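Local coordinates for 5-formaminoimidazole-4-carboxamide-1-(beta)-D-ribofuranosyl 5'-monophosphate synthetase (Methanocaldococcus jannaschii, PDB 2R7L), which catalyses the ATP- and formate-dependent formylation of AICAR to FAICAR in purine biosynthesis, without using folates, at residues Y143-P146 against E147-D150; L299-E302 against N303-V307. One frame throughout, in Å; residues are numbered along the deposited sequence.

Interaction 1 of 2, residues Y143-P146 against E147-D150; sequences YESP and EDID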
ATOM      1  N   TYR A 143      18.120  28.092 -40.055  1.00 44.58           N
ATOM      2  CA  TYR A 143      18.630  29.219 -40.843  1.00 47.70           C
ATOM      3  C   TYR A 143      20.110  29.049 -41.157  1.00 44.04           C
ATOM      4  O   TYR A 143      20.943  28.966 -40.248  1.00 46.91           O
ATOM      5  CB  TYR A 143      18.385  30.550 -40.126  1.00 44.24           C
ATOM      6  CG  TYR A 143      16.920  30.894 -40.023  1.00 48.66           C
ATOM      7  CD1 TYR A 143      16.313  31.714 -40.963  1.00 44.57           C
ATOM      8  CD2 TYR A 143      16.139  30.384 -38.992  1.00 43.66           C
ATOM      9  CE1 TYR A 143      14.968  32.023 -40.877  1.00 50.64           C
ATOM     10  CE2 TYR A 143      14.800  30.684 -38.897  1.00 45.39           C
ATOM     11  CZ  TYR A 143      14.215  31.502 -39.839  1.00 51.74           C
ATOM     12  OH  TYR A 143      12.873  31.797 -39.736  1.00 52.27           O
ATOM     13  N   GLU A 144      20.429  29.013 -42.448  1.00 49.94           N
ATOM     14  CA  GLU A 144      21.794  28.729 -42.901  1.00 55.12           C
ATOM     15  C   GLU A 144      22.804  29.795 -42.475  1.00 49.20           C
ATOM     16  O   GLU A 144      23.940  29.472 -42.123  1.00 50.75           O
ATOM     17  CB  GLU A 144      21.835  28.524 -44.419  1.00 65.11           C
ATOM     18  CG  GLU A 144      20.792  27.544 -44.953  1.00 76.47           C
ATOM     19  CD  GLU A 144      20.861  26.175 -44.287  1.00 84.30           C
ATOM     20  OE1 GLU A 144      19.791  25.631 -43.931  1.00 85.68           O
ATOM     21  OE2 GLU A 144      21.983  25.647 -44.117  1.00 86.72           O
ATOM     22  N   SER A 145      22.391  31.061 -42.495  1.00 41.80           N
ATOM     23  CA  SER A 145      23.279  32.150 -42.084  1.00 43.89           C
ATOM     24  C   SER A 145      22.519  33.327 -41.483  1.00 34.44           C
ATOM     25  O   SER A 145      21.317  33.467 -41.695  1.00 39.28           O
ATOM     26  CB  SER A 145      24.137  32.620 -43.265  1.00 47.74           C
ATOM     27  OG  SER A 145      23.328  32.995 -44.366  1.00 49.77           O
ATOM     28  N   PRO A 146      23.223  34.173 -40.714  1.00 35.21           N
ATOM     29  CA  PRO A 146      22.655  35.384 -40.133  1.00 35.63           C
ATOM     30  C   PRO A 146      21.885  36.246 -41.138  1.00 41.14           C
ATOM     31  O   PRO A 146      20.989  36.993 -40.749  1.00 41.02           O
ATOM     32  CB  PRO A 146      23.882  36.135 -39.622  1.00 37.88           C
ATOM     33  CG  PRO A 146      24.879  35.072 -39.338  1.00 37.86           C
ATOM     34  CD  PRO A 146      24.635  33.981 -40.334  1.00 34.11           C
ATOM     35  N   GLU A 147      22.216  36.131 -42.421  1.00 46.29           N
ATOM     36  CA  GLU A 147      21.546  36.921 -43.458  1.00 48.17           C
ATOM     37  C   GLU A 147      20.149  36.404 -43.808  1.00 47.69           C
ATOM     38  O   GLU A 147      19.375  37.094 -44.472  1.00 47.64           O
ATOM     39  CB  GLU A 147      22.420  37.024 -44.720  1.00 52.32           C
ATOM     40  CG  GLU A 147      23.527  38.079 -44.632  1.00 49.90           C
ATOM     41  CD  GLU A 147      24.560  37.766 -43.554  1.00 58.00           C
ATOM     42  OE1 GLU A 147      24.911  36.578 -43.389  1.00 64.66           O
ATOM     43  OE2 GLU A 147      25.027  38.706 -42.873  1.00 57.35           O
ATOM     44  N   ASP A 148      19.820  35.199 -43.351  1.00 47.51           N
ATOM     45  CA  ASP A 148      18.533  34.594 -43.676  1.00 40.23           C
ATOM     46  C   ASP A 148      17.446  34.902 -42.639  1.00 43.07           C
ATOM     47  O   ASP A 148      16.280  34.548 -42.833  1.00 41.43           O
ATOM     48  CB  ASP A 148      18.688  33.084 -43.862  1.00 46.23           C
ATOM     49  CG  ASP A 148      19.444  32.727 -45.131  1.00 53.00           C
ATOM     50  OD1 ASP A 148      18.982  33.114 -46.229  1.00 51.82           O
ATOM     51  OD2 ASP A 148      20.493  32.050 -45.032  1.00 48.61           O
ATOM     52  N   ILE A 149      17.832  35.573 -41.553  1.00 39.72           N
ATOM     53  CA  ILE A 149      16.913  35.891 -40.462  1.00 39.06           C
ATOM     54  C   ILE A 149      15.773  36.775 -40.953  1.00 47.09           C
ATOM     55  O   ILE A 149      16.005  37.871 -41.460  1.00 55.64           O
ATOM     56  CB  ILE A 149      17.623  36.632 -39.305  1.00 34.98           C
ATOM     57  CG1 ILE A 149      18.533  35.707 -38.501  1.00 36.20           C
ATOM     58  CG2 ILE A 149      16.598  37.215 -38.355  1.00 32.66           C
ATOM     59  CD1 ILE A 149      19.222  34.648 -39.293  1.00 42.76           C
ATOM     60  N   ASP A 150      14.543  36.297 -40.806  1.00 51.50           N
ATOM     61  CA  ASP A 150      13.366  37.057 -41.212  1.00 51.18           C
ATOM     62  C   ASP A 150      12.334  37.065 -40.089  1.00 50.36           C
ATOM     63  O   ASP A 150      11.190  37.475 -40.275  1.00 55.72           O
ATOM     64  CB  ASP A 150      12.757  36.454 -42.478  1.00 56.52           C
ATOM     65  CG  ASP A 150      12.295  35.019 -42.280  1.00 64.84           C
ATOM     66  OD1 ASP A 150      12.455  34.486 -41.161  1.00 69.50           O
ATOM     67  OD2 ASP A 150      11.771  34.420 -43.241  1.00 68.16           O
TER
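Asp148 closes back on Ser145 through both its backbone and its carboxylate. Asp148 N gives its hydrogen to Ser145 O at 2.8 Å, nearly straight at 166°. On the side-chain level, Ser145 OG donates to Asp148 OD2 at 3.1 Å, coming from above the carboxylate plane. Asp148 OD2 also takes a weak bond from Ser145 N at 3.3 Å, so one carboxylate oxygen grips the serine at two points. Ser145 OG can do this because it sits between its own backbone N and carbonyl carbon (chi1 56°), turned toward the aspartate.

Next comes the tyrosine, which presents its ring edge to two oxygens lying near the ring plane. Asp148 O is 3.4 Å from Tyr143 CD1. Farther along, Tyr143 OH comes within 3.1 Å of Asp150 OD1, with ring and carboxylate planes steeply inclined, 77° apart. Packing finishes the contact: Ile149 CD1 folds back over the turn to within 3.3 Å of Pro146 O and lies in loose apolar contact with Tyr143 CB, at 4.3 Å. Pro146 and Ile149 also rest on Ile198, and Glu147 OE2 bonds to Tyr176 OH of helix 172-184.

Residues Ser145 to Asp148 make a type I beta turn with proline in its second position, in the surface loop linking strands 142-143 and 153-156 of the ATP-grasp region.

Interaction 2 of 2, residues L299-E302 against N303-V307; sequences LCNE and NLELV. With ATP (adenosine-5'-triphosphate), chain E.
Asn301 reaches across the hairpin to Asn303 and Glu305, and its side chain is the one to follow. From CB, the first torsion (chi1 69°) sets CG between the backbone N and the carbonyl carbon, which turns the amide in over the loop, with Asn301 CG 3.6 Å from Glu305 O. There the group branches. Asn301 OD1 accepts two backbone hydrogens from opposite faces of its plane: Asn303 N at 2.8 Å, rather bent, and Glu305 N at 3.3 Å. The first of these closes an Asx turn. Asn301 ND2 points the other way, to Glu305 OE1 at 3.2 Å; the bond is almost perfectly straight (178°), with the acceptor in the amide plane, but it meets Glu305 OE1 on the anti side, tilted out of the carboxylate plane. Three bonds thus hold the amide and fix which end is O and which is N. Glu305 OE1 also has a long, weak ion pair with Arg138.

The backbone draws the same loop together. Leu304 N bonds to Asn301 O at 2.8 Å, closing a type I turn, and Asn301 N to Glu305 O at 3.1 Å. With Leu304 in the left-handed region, this is the type I turn plus G1 beta bulge of a tight hairpin. Beyond it, Leu299 and Val307 form an antiparallel hydrogen-bonded pair, while Cys300 CB packs on Leu306 CD2 at 3.8 Å.

Leu299 CD1 lies 3.6 Å from ATP C2, so the hairpin helps line the adenine pocket. Leu306 packs against Phe207 of strand 205-214 and against Val271 and Met274 of helix 268-285, where Gln270 bonds to Leu304 O and Leu306 N. A second subunit meets the loop: its Ser252 OG is hydrogen-bonded to Glu302 OE1, and its Val254 packs on Leu304.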
ATOM      1  N   LEU A 299       7.905  22.395 -27.678  1.00 28.89           N
ATOM      2  CA  LEU A 299       7.217  23.621 -27.329  1.00 28.68           C
ATOM      3  C   LEU A 299       5.873  23.607 -28.021  1.00 27.53           C
ATOM      4  O   LEU A 299       5.782  23.317 -29.208  1.00 31.45           O
ATOM      5  CB  LEU A 299       8.031  24.853 -27.740  1.00 31.19           C
ATOM      6  CG  LEU A 299       9.305  25.093 -26.921  1.00 37.01           C
ATOM      7  CD1 LEU A 299      10.304  25.984 -27.668  1.00 35.21           C
ATOM      8  CD2 LEU A 299       8.966  25.678 -25.559  1.00 25.75           C
ATOM      9  N   CYS A 300       4.823  23.882 -27.261  1.00 33.68           N
ATOM     10  CA  CYS A 300       3.482  23.855 -27.806  1.00 32.60           C
ATOM     11  C   CYS A 300       3.088  25.267 -28.218  1.00 32.58           C
ATOM     12  O   CYS A 300       2.960  26.154 -27.375  1.00 28.84           O
ATOM     13  CB  CYS A 300       2.486  23.293 -26.782  1.00 23.99           C
ATOM     14  SG  CYS A 300       0.822  23.066 -27.456  1.00 32.30           S
ATOM     15  N   ASN A 301       2.913  25.477 -29.519  1.00 36.25           N
ATOM     16  CA  ASN A 301       2.547  26.801 -30.000  1.00 35.50           C
ATOM     17  C   ASN A 301       1.052  27.047 -29.874  1.00 37.65           C
ATOM     18  O   ASN A 301       0.292  26.144 -29.512  1.00 40.45           O
ATOM     19  CB  ASN A 301       3.068  27.044 -31.420  1.00 25.48           C
ATOM     20  CG  ASN A 301       2.371  26.195 -32.456  1.00 33.77           C
ATOM     21  OD1 ASN A 301       1.194  25.867 -32.322  1.00 34.24           O
ATOM     22  ND2 ASN A 301       3.092  25.857 -33.517  1.00 29.37           N
ATOM     23  N   GLU A 302       0.627  28.275 -30.147  1.00 37.75           N
ATOM     24  CA  GLU A 302      -0.761  28.654 -29.910  1.00 31.35           C
ATOM     25  C   GLU A 302      -1.735  27.894 -30.807  1.00 27.14           C
ATOM     26  O   GLU A 302      -2.947  27.906 -30.572  1.00 33.14           O
ATOM     27  CB  GLU A 302      -0.949  30.161 -30.079  1.00 38.39           C
ATOM     28  CG  GLU A 302      -0.594  30.686 -31.454  1.00 43.32           C
ATOM     29  CD  GLU A 302      -1.001  32.133 -31.636  1.00 52.17           C
ATOM     30  OE1 GLU A 302      -0.960  32.898 -30.648  1.00 51.93           O
ATOM     31  OE2 GLU A 302      -1.372  32.505 -32.766  1.00 55.09           O
ATOM     32  N   ASN A 303      -1.207  27.242 -31.833  1.00 27.59           N
ATOM     33  CA  ASN A 303      -2.029  26.408 -32.702  1.00 38.65           C
ATOM     34  C   ASN A 303      -2.116  24.955 -32.226  1.00 44.53           C
ATOM     35  O   ASN A 303      -2.611  24.081 -32.948  1.00 37.06           O
ATOM     36  CB  ASN A 303      -1.512  26.464 -34.134  1.00 42.45           C
ATOM     37  CG  ASN A 303      -1.814  27.784 -34.802  1.00 49.12           C
ATOM     38  OD1 ASN A 303      -2.904  28.334 -34.650  1.00 46.29           O
ATOM     39  ND2 ASN A 303      -0.845  28.305 -35.544  1.00 51.31           N
ATOM     40  N   LEU A 304      -1.627  24.716 -31.011  1.00 40.53           N
ATOM     41  CA  LEU A 304      -1.664  23.398 -30.378  1.00 38.39           C
ATOM     42  C   LEU A 304      -0.861  22.364 -31.152  1.00 36.48           C
ATOM     43  O   LEU A 304      -1.264  21.209 -31.268  1.00 35.82           O
ATOM     44  CB  LEU A 304      -3.106  22.926 -30.164  1.00 33.91           C
ATOM     45  CG  LEU A 304      -3.924  23.786 -29.200  1.00 34.62           C
ATOM     46  CD1 LEU A 304      -5.345  23.272 -29.051  1.00 36.76           C
ATOM     47  CD2 LEU A 304      -3.248  23.864 -27.848  1.00 32.95           C
ATOM     48  N   GLU A 305       0.279  22.794 -31.679  1.00 34.88           N
ATOM     49  CA  GLU A 305       1.186  21.904 -32.378  1.00 38.28           C
ATOM     50  C   GLU A 305       2.447  21.816 -31.565  1.00 37.10           C
ATOM     51  O   GLU A 305       2.999  22.844 -31.167  1.00 36.55           O
ATOM     52  CB  GLU A 305       1.530  22.448 -33.763  1.00 39.78           C
ATOM     53  CG  GLU A 305       0.329  22.765 -34.635  1.00 44.88           C
ATOM     54  CD  GLU A 305       0.710  23.556 -35.886  1.00 50.61           C
ATOM     55  OE1 GLU A 305       1.802  24.172 -35.907  1.00 52.94           O
ATOM     56  OE2 GLU A 305      -0.086  23.562 -36.847  1.00 52.89           O
ATOM     57  N   LEU A 306       2.904  20.592 -31.315  1.00 31.91           N
ATOM     58  CA  LEU A 306       4.130  20.392 -30.563  1.00 34.62           C
ATOM     59  C   LEU A 306       5.326  20.416 -31.506  1.00 33.51           C
ATOM     60  O   LEU A 306       5.389  19.646 -32.456  1.00 36.21           O
ATOM     61  CB  LEU A 306       4.070  19.079 -29.768  1.00 37.47           C
ATOM     62  CG  LEU A 306       3.126  19.078 -28.555  1.00 35.48           C
ATOM     63  CD1 LEU A 306       2.757  17.655 -28.160  1.00 36.78           C
ATOM     64  CD2 LEU A 306       3.769  19.812 -27.378  1.00 26.89           C
ATOM     65  N   VAL A 307       6.263  21.320 -31.244  1.00 36.36           N
ATOM     66  CA  VAL A 307       7.452  21.463 -32.068  1.00 29.25           C
ATOM     67  C   VAL A 307       8.642  20.992 -31.253  1.00 32.78           C
ATOM     68  O   VAL A 307       8.921  21.533 -30.184  1.00 37.20           O
ATOM     69  CB  VAL A 307       7.666  22.951 -32.505  1.00 32.93           C
ATOM     70  CG1 VAL A 307       8.923  23.098 -33.351  1.00 30.68           C
ATOM     71  CG2 VAL A 307       6.458  23.472 -33.271  1.00 34.92           C
TER
HETATM   72  PG  ATP E 400      19.441  20.642 -21.810  1.00 56.33           P
HETATM   73  O1G ATP E 400      20.093  19.280 -21.736  1.00 53.25           O
HETATM   74  O2G ATP E 400      17.934  20.606 -21.969  1.00 46.99           O
HETATM   75  O3G ATP E 400      19.926  21.602 -20.749  1.00 56.65           O
HETATM   76  PB  ATP E 400      19.522  20.774 -24.657  1.00 47.22           P
HETATM   77  O1B ATP E 400      18.702  19.515 -24.512  1.00 49.54           O
HETATM   78  O2B ATP E 400      20.729  20.746 -25.569  1.00 50.83           O
HETATM   79  O3B ATP E 400      20.008  21.272 -23.196  1.00 49.13           O
HETATM   80  PA  ATP E 400      18.908  23.277 -25.938  1.00 40.04           P
HETATM   81  O1A ATP E 400      18.610  23.088 -27.403  1.00 36.87           O
HETATM   82  O2A ATP E 400      20.253  23.746 -25.452  1.00 40.82           O
HETATM   83  O3A ATP E 400      18.494  21.915 -25.160  1.00 46.35           O
HETATM   84  O5' ATP E 400      17.809  24.296 -25.374  1.00 38.31           O
HETATM   85  C5' ATP E 400      18.039  24.959 -24.142  1.00 38.81           C
HETATM   86  C4' ATP E 400      16.833  25.839 -23.858  1.00 39.60           C
HETATM   87  O4' ATP E 400      16.746  26.894 -24.822  1.00 36.02           O
HETATM   88  C3' ATP E 400      15.519  25.085 -23.966  1.00 39.04           C
HETATM   89  O3' ATP E 400      15.169  24.436 -22.740  1.00 46.13           O
HETATM   90  C2' ATP E 400      14.538  26.180 -24.339  1.00 39.09           C
HETATM   91  O2' ATP E 400      14.066  26.844 -23.168  1.00 36.32           O
HETATM   92  C1' ATP E 400      15.378  27.159 -25.149  1.00 31.08           C
HETATM   93  N9  ATP E 400      15.180  26.847 -26.577  1.00 32.87           N
HETATM   94  C8  ATP E 400      15.885  25.933 -27.271  1.00 29.06           C
HETATM   95  N7  ATP E 400      15.458  25.866 -28.555  1.00 31.25           N
HETATM   96  C5  ATP E 400      14.469  26.768 -28.701  1.00 31.49           C
HETATM   97  C6  ATP E 400      13.597  27.216 -29.809  1.00 30.22           C
HETATM   98  N6  ATP E 400      13.695  26.674 -31.047  1.00 30.68           N
HETATM   99  N1  ATP E 400      12.688  28.172 -29.532  1.00 33.53           N
HETATM  100  C2  ATP E 400      12.575  28.717 -28.299  1.00 30.45           C
HETATM  101  N3  ATP E 400      13.341  28.363 -27.254  1.00 28.55           N
HETATM  102  C4  ATP E 400      14.279  27.402 -27.388  1.00 29.35           C

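How the interactions relate
Both interactions are tight chain reversals within the ATP-grasp region, each built on a type I turn, yet they belong to different sheets; their centres lie 23 Å apart and their nearest atoms about 11 Å. Interaction 1 is wholly at the surface, in a loop beside the four-stranded sheet, and is held by one backbone bond and by a serine paired with an aspartate carboxylate, with no other subunit of the assembly touching it. Interaction 2 joins adjacent strands of the five-stranded sheet: its strand residues are buried and apolar, its polar amide network is confined to the loop, and it touches ATP directly and a second subunit.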